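Local coordinates for protein putative cathepsin d (Ixodes ricinus, PDB 5N7Q) that is probably an aspartic-type endopeptidase of the pepsin-like A1 family, cutting peptide bonds within protein chains, and is captured here with the inhibitor pepstatin A bound, at residues His200-Lys205 / Thr271-Gly276; Glu223-Thr228 / Gln309-Leu314; Leu232-Pro237 / Met303-Pro308; Asp316-Pro321 / Val333-Val338. All coordinates share one frame; numbering follows the deposited sequence.

Contact 1 (His200-Lys205 / Thr271-Gly276)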
loop_
_atom_site.group_PDB
_atom_site.type_symbol
_atom_site.label_atom_id
_atom_site.label_comp_id
_atom_site.label_asym_id
_atom_site.label_seq_id
_atom_site.Cartn_x
_atom_site.Cartn_y
_atom_site.Cartn_z
ATOM N N HIS A 200 -2.336 -16.350 5.945
ATOM C CA HIS A 200 -3.621 -16.898 6.394
ATOM C C HIS A 200 -4.206 -16.090 7.543
ATOM O O HIS A 200 -3.518 -15.696 8.495
ATOM C CB HIS A 200 -3.407 -18.353 6.815
ATOM C CG HIS A 200 -4.656 -19.043 7.270
ATOM N ND1 HIS A 200 -5.633 -19.451 6.397
ATOM C CD2 HIS A 200 -5.076 -19.401 8.505
ATOM C CE1 HIS A 200 -6.609 -20.027 7.072
ATOM N NE2 HIS A 200 -6.305 -19.989 8.352
ATOM N N VAL A 201 -5.514 -15.828 7.439
ATOM C CA VAL A 201 -6.323 -15.193 8.486
ATOM C C VAL A 201 -7.303 -16.234 9.066
ATOM O O VAL A 201 -7.877 -17.036 8.315
ATOM C CB VAL A 201 -7.064 -13.967 7.912
ATOM C CG1 VAL A 201 -8.112 -13.442 8.875
ATOM C CG2 VAL A 201 -6.040 -12.891 7.533
ATOM N N ASP A 202 -7.479 -16.188 10.382
ATOM C CA ASP A 202 -8.320 -17.166 11.083
ATOM C C ASP A 202 -9.796 -16.824 11.042
ATOM O O ASP A 202 -10.597 -17.751 11.062
ATOM C CB ASP A 202 -7.924 -17.290 12.548
ATOM C CG ASP A 202 -6.476 -17.717 12.752
ATOM O OD1 ASP A 202 -5.880 -18.360 11.872
ATOM O OD2 ASP A 202 -5.916 -17.375 13.814
ATOM N N GLY A 203 -10.143 -15.535 11.088
ATOM C CA GLY A 203 -11.543 -15.112 11.038
ATOM C C GLY A 203 -11.705 -13.616 10.995
ATOM O O GLY A 203 -10.748 -12.870 11.204
ATOM N N VAL A 204 -12.927 -13.186 10.697
ATOM C CA VAL A 204 -13.290 -11.771 10.651
ATOM C C VAL A 204 -14.654 -11.701 11.319
ATOM O O VAL A 204 -15.502 -12.560 11.042
ATOM C CB VAL A 204 -13.379 -11.260 9.195
ATOM C CG1 VAL A 204 -13.808 -9.794 9.149
ATOM C CG2 VAL A 204 -12.060 -11.426 8.461
ATOM N N LYS A 205 -14.867 -10.763 12.222
ATOM C CA LYS A 205 -16.171 -10.694 12.901
ATOM C C LYS A 205 -16.527 -9.299 13.311
ATOM O O LYS A 205 -15.654 -8.435 13.433
ATOM C CB LYS A 205 -16.181 -11.591 14.136
ATOM C CG LYS A 205 -15.250 -11.157 15.252
ATOM C CD LYS A 205 -15.317 -12.092 16.450
ATOM C CE LYS A 205 -14.221 -11.744 17.455
ATOM N NZ LYS A 205 -14.146 -12.693 18.596
ATOM N N THR A 271 -13.276 -7.038 13.744
ATOM C CA THR A 271 -12.061 -7.679 14.267
ATOM C C THR A 271 -11.535 -8.744 13.322
ATOM O O THR A 271 -12.296 -9.613 12.873
ATOM C CB THR A 271 -12.359 -8.290 15.633
ATOM O OG1 THR A 271 -12.846 -7.274 16.512
ATOM C CG2 THR A 271 -11.108 -8.956 16.240
ATOM N N PHE A 272 -10.220 -8.708 13.054
ATOM C CA PHE A 272 -9.494 -9.710 12.259
ATOM C C PHE A 272 -8.648 -10.524 13.205
ATOM O O PHE A 272 -7.942 -9.965 14.046
ATOM C CB PHE A 272 -8.582 -9.039 11.218
ATOM C CG PHE A 272 -9.338 -8.425 10.090
ATOM C CD1 PHE A 272 -9.999 -7.211 10.284
ATOM C CD2 PHE A 272 -9.428 -9.051 8.851
ATOM C CE1 PHE A 272 -10.746 -6.654 9.257
ATOM C CE2 PHE A 272 -10.176 -8.496 7.829
ATOM C CZ PHE A 272 -10.836 -7.305 8.033
ATOM N N THR A 273 -8.784 -11.842 13.138
ATOM C CA THR A 273 -8.007 -12.736 13.987
ATOM C C THR A 273 -6.877 -13.306 13.144
ATOM O O THR A 273 -7.111 -13.947 12.127
ATOM C CB THR A 273 -8.867 -13.850 14.593
ATOM O OG1 THR A 273 -9.868 -13.256 15.440
ATOM C CG2 THR A 273 -7.974 -14.791 15.444
ATOM N N ILE A 274 -5.639 -13.070 13.580
ATOM C CA ILE A 274 -4.452 -13.452 12.832
ATOM C C ILE A 274 -3.483 -14.067 13.818
ATOM O O ILE A 274 -3.219 -13.486 14.862
ATOM C CB ILE A 274 -3.783 -12.219 12.149
ATOM C CG1 ILE A 274 -4.822 -11.418 11.329
ATOM C CG2 ILE A 274 -2.594 -12.675 11.323
ATOM C CD1 ILE A 274 -4.288 -10.087 10.804
ATOM N N SER A 275 -3.007 -15.265 13.511
ATOM C CA SER A 275 -2.160 -16.037 14.444
ATOM C C SER A 275 -2.788 -16.165 15.843
ATOM O O SER A 275 -2.097 -16.136 16.858
ATOM C CB SER A 275 -0.736 -15.462 14.491
ATOM O OG SER A 275 -0.093 -15.625 13.224
ATOM N N GLY A 276 -4.112 -16.304 15.872
ATOM C CA GLY A 276 -4.845 -16.470 17.106
ATOM C C GLY A 276 -5.115 -15.234 17.920
ATOM O O GLY A 276 -5.796 -15.327 18.943
HETATM O O HOH W 1 -3.664 -16.535 11.041
#

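Contact 2 (Glu223-Thr228 / Gln309-Leu314)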
loop_
_atom_site.group_PDB
_atom_site.type_symbol
_atom_site.label_atom_id
_atom_site.label_comp_id
_atom_site.label_asym_id
_atom_site.label_seq_id
_atom_site.Cartn_x
_atom_site.Cartn_y
_atom_site.Cartn_z
ATOM N N GLU A 223 -7.529 -16.165 3.202
ATOM C CA GLU A 223 -6.206 -15.637 2.809
ATOM C C GLU A 223 -6.330 -14.111 2.749
ATOM O O GLU A 223 -7.407 -13.567 2.449
ATOM C CB GLU A 223 -5.713 -16.182 1.439
ATOM C CG GLU A 223 -5.200 -17.642 1.350
ATOM C CD GLU A 223 -3.768 -17.893 1.889
ATOM O OE1 GLU A 223 -2.708 -17.667 1.181
ATOM O OE2 GLU A 223 -3.723 -18.428 3.023
ATOM N N ALA A 224 -5.228 -13.412 3.016
ATOM C CA ALA A 224 -5.164 -11.961 2.978
ATOM C C ALA A 224 -3.780 -11.512 2.544
ATOM O O ALA A 224 -2.821 -12.269 2.590
ATOM C CB ALA A 224 -5.450 -11.370 4.359
ATOM N N ILE A 225 -3.669 -10.243 2.167
ATOM C CA ILE A 225 -2.364 -9.587 1.918
ATOM C C ILE A 225 -2.289 -8.294 2.707
ATOM O O ILE A 225 -3.332 -7.676 3.001
ATOM C CB ILE A 225 -2.092 -9.344 0.397
ATOM C CG1 ILE A 225 -2.964 -8.200 -0.167
ATOM C CG2 ILE A 225 -2.335 -10.646 -0.383
ATOM C CD1 ILE A 225 -2.653 -7.813 -1.604
ATOM N N ALA A 226 -1.081 -7.863 3.013
ATOM C CA ALA A 226 -0.841 -6.551 3.611
ATOM C C ALA A 226 -0.377 -5.612 2.505
ATOM O O ALA A 226 0.682 -5.813 1.947
ATOM C CB ALA A 226 0.191 -6.647 4.706
ATOM N N ASP A 227 -1.199 -4.627 2.157
ATOM C CA ASP A 227 -0.946 -3.779 0.978
ATOM C C ASP A 227 -1.013 -2.299 1.306
ATOM O O ASP A 227 -2.091 -1.717 1.368
ATOM C CB ASP A 227 -1.919 -4.087 -0.141
ATOM C CG ASP A 227 -1.601 -3.340 -1.395
ATOM O OD1 ASP A 227 -0.568 -2.638 -1.451
ATOM O OD2 ASP A 227 -2.384 -3.469 -2.371
ATOM N N THR A 228 0.158 -1.698 1.475
ATOM C CA THR A 228 0.253 -0.265 1.739
ATOM C C THR A 228 -0.307 0.625 0.623
ATOM O O THR A 228 -0.577 1.798 0.856
ATOM C CB THR A 228 1.715 0.130 1.979
ATOM O OG1 THR A 228 2.484 -0.235 0.842
ATOM C CG2 THR A 228 2.297 -0.552 3.192
ATOM N N GLN A 309 -7.787 -15.914 -6.706
ATOM C CA GLN A 309 -8.190 -16.735 -5.583
ATOM C C GLN A 309 -8.632 -15.740 -4.514
ATOM O O GLN A 309 -7.924 -14.751 -4.270
ATOM C CB GLN A 309 -7.069 -17.647 -5.101
ATOM C CG GLN A 309 -6.649 -18.701 -6.131
ATOM C CD GLN A 309 -5.639 -18.165 -7.135
ATOM O OE1 GLN A 309 -4.740 -17.401 -6.775
ATOM N NE2 GLN A 309 -5.786 -18.552 -8.402
ATOM N N PRO A 310 -9.803 -15.987 -3.898
ATOM C CA PRO A 310 -10.400 -15.052 -2.959
ATOM C C PRO A 310 -9.443 -14.690 -1.845
ATOM O O PRO A 310 -8.789 -15.560 -1.261
ATOM C CB PRO A 310 -11.606 -15.797 -2.391
ATOM C CG PRO A 310 -11.863 -16.936 -3.301
ATOM C CD PRO A 310 -10.601 -17.225 -4.034
ATOM N N LEU A 311 -9.319 -13.396 -1.600
ATOM C CA LEU A 311 -8.560 -12.945 -0.459
ATOM C C LEU A 311 -8.977 -11.558 -0.054
ATOM O O LEU A 311 -9.735 -10.870 -0.748
ATOM C CB LEU A 311 -7.036 -13.046 -0.669
ATOM C CG LEU A 311 -6.429 -12.233 -1.811
ATOM C CD1 LEU A 311 -6.243 -10.780 -1.421
ATOM C CD2 LEU A 311 -5.081 -12.772 -2.261
ATOM N N TRP A 312 -8.560 -11.214 1.144
ATOM C CA TRP A 312 -8.785 -9.894 1.698
ATOM C C TRP A 312 -7.525 -9.084 1.534
ATOM O O TRP A 312 -6.414 -9.571 1.808
ATOM C CB TRP A 312 -9.091 -9.985 3.198
ATOM C CG TRP A 312 -10.385 -10.709 3.525
ATOM C CD1 TRP A 312 -10.606 -12.056 3.487
ATOM C CD2 TRP A 312 -11.622 -10.116 3.973
ATOM N NE1 TRP A 312 -11.894 -12.344 3.883
ATOM C CE2 TRP A 312 -12.543 -11.173 4.179
ATOM C CE3 TRP A 312 -12.034 -8.799 4.222
ATOM C CZ2 TRP A 312 -13.858 -10.945 4.606
ATOM C CZ3 TRP A 312 -13.336 -8.582 4.648
ATOM C CH2 TRP A 312 -14.223 -9.654 4.849
ATOM N N ILE A 313 -7.667 -7.855 1.071
ATOM C CA ILE A 313 -6.526 -6.937 1.050
ATOM C C ILE A 313 -6.633 -6.024 2.268
ATOM O O ILE A 313 -7.609 -5.248 2.393
ATOM C CB ILE A 313 -6.456 -6.085 -0.225
ATOM C CG1 ILE A 313 -6.330 -6.953 -1.501
ATOM C CG2 ILE A 313 -5.281 -5.116 -0.114
ATOM C CD1 ILE A 313 -6.369 -6.166 -2.808
ATOM N N LEU A 314 -5.667 -6.135 3.160
ATOM C CA LEU A 314 -5.558 -5.273 4.332
ATOM C C LEU A 314 -4.737 -4.052 3.935
ATOM O O LEU A 314 -3.527 -4.089 3.879
ATOM C CB LEU A 314 -4.941 -6.049 5.495
ATOM C CG LEU A 314 -5.672 -7.328 5.940
ATOM C CD1 LEU A 314 -5.061 -7.898 7.194
ATOM C CD2 LEU A 314 -7.148 -7.045 6.147
HETATM O O HOH W 2 -9.543 -16.472 1.223
#

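Contact 3 (Leu232-Pro237 / Met303-Pro308)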
loop_
_atom_site.group_PDB
_atom_site.type_symbol
_atom_site.label_atom_id
_atom_site.label_comp_id
_atom_site.label_asym_id
_atom_site.label_seq_id
_atom_site.Cartn_x
_atom_site.Cartn_y
_atom_site.Cartn_z
ATOM N N LEU A 232 -8.329 1.091 1.516
ATOM C CA LEU A 232 -9.337 0.497 2.382
ATOM C C LEU A 232 -8.975 -0.948 2.711
ATOM O O LEU A 232 -7.805 -1.353 2.606
ATOM C CB LEU A 232 -10.732 0.631 1.734
ATOM C CG LEU A 232 -11.144 2.039 1.339
ATOM C CD1 LEU A 232 -12.578 1.998 0.811
ATOM C CD2 LEU A 232 -10.988 3.048 2.471
ATOM N N ILE A 233 -9.951 -1.709 3.178
ATOM C CA ILE A 233 -9.864 -3.162 3.262
ATOM C C ILE A 233 -10.755 -3.691 2.171
ATOM O O ILE A 233 -11.926 -3.281 2.076
ATOM C CB ILE A 233 -10.256 -3.688 4.648
ATOM C CG1 ILE A 233 -9.216 -3.244 5.676
ATOM C CG2 ILE A 233 -10.461 -5.212 4.635
ATOM C CD1 ILE A 233 -9.573 -3.504 7.100
ATOM N N THR A 234 -10.240 -4.589 1.357
ATOM C CA THR A 234 -11.064 -5.261 0.339
ATOM C C THR A 234 -11.285 -6.676 0.784
ATOM O O THR A 234 -10.491 -7.245 1.527
ATOM C CB THR A 234 -10.499 -5.233 -1.082
ATOM O OG1 THR A 234 -9.463 -6.219 -1.229
ATOM C CG2 THR A 234 -9.884 -3.856 -1.427
ATOM N N GLY A 235 -12.391 -7.245 0.330
ATOM C CA GLY A 235 -12.671 -8.648 0.566
ATOM C C GLY A 235 -13.531 -9.283 -0.503
ATOM O O GLY A 235 -14.029 -8.597 -1.389
ATOM N N PRO A 236 -13.736 -10.603 -0.393
ATOM C CA PRO A 236 -14.665 -11.293 -1.283
ATOM C C PRO A 236 -16.017 -10.564 -1.271
ATOM O O PRO A 236 -16.546 -10.322 -0.186
ATOM C CB PRO A 236 -14.780 -12.688 -0.640
ATOM C CG PRO A 236 -13.490 -12.879 0.081
ATOM C CD PRO A 236 -13.187 -11.513 0.635
ATOM N N PRO A 237 -16.560 -10.214 -2.444
ATOM C CA PRO A 237 -17.794 -9.406 -2.473
ATOM C C PRO A 237 -18.959 -9.936 -1.653
ATOM O O PRO A 237 -19.625 -9.179 -0.969
ATOM C CB PRO A 237 -18.136 -9.347 -3.955
ATOM C CG PRO A 237 -16.826 -9.416 -4.631
ATOM C CD PRO A 237 -15.953 -10.309 -3.784
ATOM N N MET A 303 -14.689 -2.799 1.241
ATOM C CA MET A 303 -15.143 -2.800 -0.129
ATOM C C MET A 303 -14.925 -4.168 -0.791
ATOM O O MET A 303 -13.985 -4.882 -0.487
ATOM C CB MET A 303 -14.474 -1.684 -0.917
ATOM C CG MET A 303 -12.968 -1.772 -0.974
ATOM S SD MET A 303 -12.222 -0.581 -2.111
ATOM C CE MET A 303 -12.395 -1.362 -3.695
ATOM N N GLY A 304 -15.773 -4.513 -1.737
ATOM C CA GLY A 304 -15.676 -5.804 -2.413
ATOM C C GLY A 304 -14.685 -5.785 -3.568
ATOM O O GLY A 304 -14.632 -4.807 -4.330
ATOM N N LEU A 305 -13.878 -6.840 -3.676
ATOM C CA LEU A 305 -12.950 -6.999 -4.799
ATOM C C LEU A 305 -12.714 -8.490 -5.033
ATOM O O LEU A 305 -12.204 -9.188 -4.173
ATOM C CB LEU A 305 -11.622 -6.258 -4.559
ATOM C CG LEU A 305 -10.613 -6.374 -5.709
ATOM C CD1 LEU A 305 -11.150 -5.864 -7.041
ATOM C CD2 LEU A 305 -9.308 -5.661 -5.381
ATOM N N GLU A 306 -13.117 -8.965 -6.210
ATOM C CA GLU A 306 -12.919 -10.343 -6.571
ATOM C C GLU A 306 -11.487 -10.520 -7.045
ATOM O O GLU A 306 -11.086 -9.927 -8.044
ATOM C CB GLU A 306 -13.880 -10.767 -7.675
ATOM C CG GLU A 306 -13.855 -12.264 -7.930
ATOM C CD GLU A 306 -14.926 -12.757 -8.887
ATOM O OE1 GLU A 306 -14.878 -13.960 -9.217
ATOM O OE2 GLU A 306 -15.804 -11.970 -9.312
ATOM N N MET A 307 -10.732 -11.343 -6.334
ATOM C CA MET A 307 -9.370 -11.669 -6.714
ATOM C C MET A 307 -9.369 -13.060 -7.369
ATOM O O MET A 307 -10.328 -13.806 -7.216
ATOM C CB MET A 307 -8.475 -11.606 -5.487
ATOM C CG MET A 307 -8.308 -10.209 -4.898
ATOM S SD MET A 307 -7.412 -9.013 -5.920
ATOM C CE MET A 307 -5.719 -9.537 -5.620
ATOM N N PRO A 308 -8.295 -13.420 -8.090
ATOM C CA PRO A 308 -8.235 -14.737 -8.769
ATOM C C PRO A 308 -8.460 -15.931 -7.850
ATOM O O PRO A 308 -9.230 -16.839 -8.183
ATOM C CB PRO A 308 -6.829 -14.772 -9.340
ATOM C CG PRO A 308 -6.463 -13.350 -9.538
ATOM C CD PRO A 308 -7.154 -12.565 -8.449
HETATM O O HOH W 3 -10.383 -8.608 -2.046
#

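Contact 4 (Asp316-Pro321 / Val333-Val338)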
loop_
_atom_site.group_PDB
_atom_site.type_symbol
_atom_site.label_atom_id
_atom_site.label_comp_id
_atom_site.label_asym_id
_atom_site.label_seq_id
_atom_site.Cartn_x
_atom_site.Cartn_y
_atom_site.Cartn_z
ATOM N N ASP A 316 -4.628 0.534 4.040
ATOM C CA ASP A 316 -4.238 1.550 5.008
ATOM C C ASP A 316 -5.195 1.626 6.204
ATOM O O ASP A 316 -4.795 1.968 7.311
ATOM C CB ASP A 316 -4.123 2.928 4.354
ATOM C CG ASP A 316 -3.155 2.974 3.177
ATOM O OD1 ASP A 316 -2.203 2.135 3.144
ATOM O OD2 ASP A 316 -3.333 3.863 2.290
ATOM N N VAL A 317 -6.467 1.300 5.998
ATOM C CA VAL A 317 -7.410 1.227 7.134
ATOM C C VAL A 317 -6.896 0.316 8.258
ATOM O O VAL A 317 -7.053 0.628 9.444
ATOM C CB VAL A 317 -8.805 0.771 6.641
ATOM C CG1 VAL A 317 -9.633 0.188 7.770
ATOM C CG2 VAL A 317 -9.500 1.924 5.963
ATOM N N PHE A 318 -6.272 -0.807 7.883
ATOM C CA PHE A 318 -5.668 -1.757 8.840
ATOM C C PHE A 318 -4.242 -1.405 9.219
ATOM O O PHE A 318 -3.859 -1.485 10.402
ATOM C CB PHE A 318 -5.698 -3.200 8.273
ATOM C CG PHE A 318 -5.388 -4.268 9.271
ATOM C CD1 PHE A 318 -6.384 -4.782 10.085
ATOM C CD2 PHE A 318 -4.106 -4.760 9.418
ATOM C CE1 PHE A 318 -6.109 -5.764 11.007
ATOM C CE2 PHE A 318 -3.823 -5.729 10.365
ATOM C CZ PHE A 318 -4.807 -6.249 11.138
ATOM N N LEU A 319 -3.456 -0.992 8.233
ATOM C CA LEU A 319 -2.017 -0.820 8.417
ATOM C C LEU A 319 -1.677 0.479 9.137
ATOM O O LEU A 319 -0.537 0.676 9.542
ATOM C CB LEU A 319 -1.320 -0.885 7.033
ATOM C CG LEU A 319 -1.497 -2.194 6.252
ATOM C CD1 LEU A 319 -0.943 -2.008 4.836
ATOM C CD2 LEU A 319 -0.850 -3.357 6.965
ATOM N N GLY A 320 -2.646 1.359 9.323
ATOM C CA GLY A 320 -2.488 2.512 10.218
ATOM C C GLY A 320 -2.511 2.163 11.693
ATOM O O GLY A 320 -1.574 2.477 12.436
ATOM N N PRO A 321 -3.599 1.530 12.162
ATOM C CA PRO A 321 -3.654 1.190 13.606
ATOM C C PRO A 321 -2.692 0.061 14.003
ATOM O O PRO A 321 -2.402 -0.102 15.193
ATOM C CB PRO A 321 -5.141 0.805 13.838
ATOM C CG PRO A 321 -5.695 0.558 12.486
ATOM C CD PRO A 321 -4.933 1.438 11.538
ATOM N N VAL A 333 5.211 -11.650 8.154
ATOM C CA VAL A 333 4.625 -10.330 8.382
ATOM C C VAL A 333 4.363 -10.212 9.864
ATOM O O VAL A 333 3.810 -11.143 10.464
ATOM C CB VAL A 333 3.335 -10.095 7.561
ATOM C CG1 VAL A 333 2.753 -8.706 7.889
ATOM C CG2 VAL A 333 3.582 -10.224 6.058
ATOM N N GLY A 334 4.716 -9.056 10.435
ATOM C CA GLY A 334 4.498 -8.792 11.854
ATOM C C GLY A 334 3.503 -7.637 11.996
ATOM O O GLY A 334 3.577 -6.648 11.234
ATOM N N PHE A 335 2.635 -7.719 13.021
ATOM C CA PHE A 335 1.674 -6.654 13.326
ATOM C C PHE A 335 1.783 -6.302 14.814
ATOM O O PHE A 335 1.852 -7.185 15.660
ATOM C CB PHE A 335 0.222 -7.042 13.025
ATOM C CG PHE A 335 -0.059 -7.303 11.571
ATOM C CD1 PHE A 335 -0.017 -6.272 10.633
ATOM C CD2 PHE A 335 -0.360 -8.581 11.140
ATOM C CE1 PHE A 335 -0.290 -6.524 9.293
ATOM C CE2 PHE A 335 -0.617 -8.832 9.808
ATOM C CZ PHE A 335 -0.581 -7.821 8.891
ATOM N N ALA A 336 1.746 -5.020 15.124
ATOM C CA ALA A 336 1.642 -4.568 16.523
ATOM C C ALA A 336 0.789 -3.304 16.593
ATOM O O ALA A 336 0.812 -2.496 15.698
ATOM C CB ALA A 336 3.007 -4.308 17.128
ATOM N N GLU A 337 0.148 -3.094 17.727
ATOM C CA GLU A 337 -0.621 -1.887 17.962
ATOM C C GLU A 337 0.263 -0.665 17.798
ATOM O O GLU A 337 1.319 -0.584 18.393
ATOM C CB GLU A 337 -1.140 -1.913 19.399
ATOM C CG GLU A 337 -2.072 -0.778 19.728
ATOM C CD GLU A 337 -2.747 -0.905 21.094
ATOM O OE1 GLU A 337 -2.506 -1.885 21.846
ATOM O OE2 GLU A 337 -3.542 0.007 21.412
ATOM N N VAL A 338 -0.184 0.295 17.016
ATOM C CA VAL A 338 0.594 1.498 16.749
ATOM C C VAL A 338 0.750 2.341 18.023
ATOM O O VAL A 338 -0.092 2.261 18.925
ATOM C CB VAL A 338 -0.011 2.269 15.546
ATOM C CG1 VAL A 338 -1.280 3.022 15.947
ATOM C CG2 VAL A 338 1.005 3.186 14.896
#

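Contact 1 (His200-Lys205 / Thr271-Gly276)
The phenyl ring of Phe-272 receives Val-204 over one face, where CG1 of Val-204 stands 4.2 Å from the ring centroid, offset toward the rim, in a CH-pi contact. The second methyl of the same valine, CG2, meets the CD2-CE2 side of the ring and comes to 3.5 Å of Phe-272 CE2. Val-204 and Phe-272 lie side by side and point the same way; they form an antiparallel non-hydrogen-bonded pair. On the other surface of the sheet Lys-205 runs beside Thr-271, its CG 4.1 Å from Thr-271 CB; CG sits between the backbone N and carbonyl carbon (chi1 66°), and the extended chain beyond it carries NZ to a salt bridge with Glu-278 of the next strand.

The ladder is antiparallel, with Gly-203 and Lys-205 in hydrogen-bonded pairs with Thr-273 and Thr-271, and it is broken by a classic beta bulge: Asp-202 and Gly-203 both face Thr-273. Asp-202 N donates to Thr-273 O at 2.9 Å, while Gly-203 O accepts from Thr-273 N over an almost straight bond (176° at the hydrogen). This strand pair belongs to the C-terminal lobe of the pepsin-like fold.

At the bulge the Asp-202 carboxylate turns to the end of the partner strand, and OD2 takes the N-H of Gly-276, 2.9 Å away, nearly along its C-O axis. A water accepts from Ser-275 N at 2.9 Å and donates to His-200 O, with a weaker bond to Asp-202 OD1. Val-201 CG2 approaches Ile-274 CG1 at 4.3 Å, and Val-201 also packs on Ala-224 of strand 222-226.

Contact 2 (Glu223-Thr228 / Gln309-Leu314)
Ile-225 and Ile-313 lie side by side and point the same way across a pair of parallel strands, with Ile-225 CD1 3.8 Å from Ile-313 CG1. The CG1 branch of Ile-225 is held between its backbone N and carbonyl carbon (chi1 73°), while CG2 stands beside the N and meets Leu-311, whose side chain crosses that of Ile-225 obliquely; Ile-225 CG2 to Leu-311 CD2 is 3.9 Å. Asp-227 lies beside Ile-313 and points the same way, its CB 3.5 Å from Ile-313 CG2.

On the opposite surface Ala-224 CB lies 4.1 Å from Trp-312 CB, and the indole keeps its edge to the backbone, with Glu-223 O in its plane, 3.7 Å from Trp-312 CD1. Four bonds join the strands: Glu-223 O and Ile-225 O accept from Trp-312 N and Leu-314 N, and Trp-312 O and Leu-314 O accept from Ile-225 N and Asp-227 N. The last is nearly straight at the hydrogen (177°). A water continues the ladder from Glu-223 N to Pro-310 O.

Asp-227, a predicted catalytic aspartate, forms the Asp-Thr-Gly signature of pepsin-like proteases with Thr-228 and Gly-229, its side chain about 3 Å from that of Asp-36. OD1 accepts from Gly-229 N; OD2 is hydrogen-bonded to Thr-230 OG1 and to a modified side chain of the bound peptide, on which Ile-313 packs. Strand 312-314 also pairs antiparallel with strand 233-235, consistent with the psi-loop of the family. Strand 198-206 flanks strand 222-226, helix 237-247 packs against Trp-312, and helix 316-319 meets Ala-226 and Thr-228 through Leu-319.

Contact 3 (Leu232-Pro237 / Met303-Pro308)
Thr-234 OG1 donates to a water at 2.7 Å, and this water in turn donates to Leu-305 O at 2.9 Å, bridging the two segments beside their ladder. The hydroxyl is also reached by a weak hydrogen bond from Ile-313 N. OG1 sits between the backbone N and carbonyl carbon (chi1 78°), which leaves CG2 beside the N to meet Met-303.

Thr-234 and Met-303 lie side by side, pointing the same way, and Thr-234 CG2 comes to 3.7 Å of Met-303 CG. Leu-232 crosses the methionine at about a right angle, its CD1 3.9 Å from Met-303 SD. Leu-305 also lies beside Thr-234, with Thr-234 CB 3.8 Å from Leu-305 CB.

Between the segments the backbones form a short parallel ladder of the C-terminal lobe of the pepsin-like fold, in which strand 233-235 lies between strands 295-304 and 312-314. Ile-233 O accepts from Met-303 N, Gly-235 N donates to Met-303 O and Gly-235 O accepts from Leu-305 N. Leu-232, Met-303, Leu-305 and Met-307 all pack on the bound peptide, consistent with this surface lining the substrate cleft.

The ladder runs out where the chain turns into helix 237-247, with Pro-236 at its N-cap position. Gly-304 lies against Pro-237, their CA atoms 4.2 Å apart. Pro-237 CD lies 3.9 Å from Leu-305 C, beside the peptide that links Leu-305 to Glu-306.

Contact 4 (Asp316-Pro321 / Val333-Val338)
Phe-318 and Phe-335 make a T-shaped pair, the edge of Phe-318 directed at the face of Phe-335, with ring planes at 87° and centroids 5.3 Å apart. The atom that does the touching is Phe-318 CE2, which stands over the Phe-335 face, offset toward its rim, and is 3.8 Å from Phe-335 CE1. In Phe-318 chi1 of -167° sets CG anti to the backbone N; the bond to CB is not directed at the strand, but the end of the ring comes nearer to it. This ring also meets that of Tyr-322, planes at about 35°.

Apolar contact is completed by Leu-319, whose CD2 comes to the edge of the Phe-335 ring, 4.0 Å from CE1. Val-338 packs on backbone oxygens, and its CB is 3.5 Å from Gly-320 O.

The one hydrogen bond across the segments is backbone to backbone: Val-338 N donates to Pro-321 O at 2.9 Å, from above the carbonyl plane. Within the first segment Gly-320 N bonds to Asp-316 O, a turn of the short helix.

The helix directly precedes strand 322-327, which pairs antiparallel with strand 332-337, and its side chains pack on Phe-335 of the latter. Leu-319 also lies about 5 Å from the side chain of Asp-227, so the helix probably connects the interdomain sheet characteristic of pepsin-like proteases with the surroundings of that predicted catalytic aspartate.

From the N terminus, the chain first passes through residues 200-205, then 223-228 with Asp-227, and then 232-237. Contact 1 closes the first loop at residues 271-276. It crosses contacts 2 and 3, which open within its loop and close after it. Contact 3 closes at residues 303-308 and contact 2 directly afterwards at 309-314, so contact 3 lies wholly within contact 2. Contact 4 follows in series, a short loop of its own. Contacts 1, 2 and 3 join strands of the mixed sheet of the C-terminal lobe, and contact 4, through Phe-318, Phe-335 and Leu-319, packs against Ile-274 and Asp-227 and links that sheet to strand 332-337.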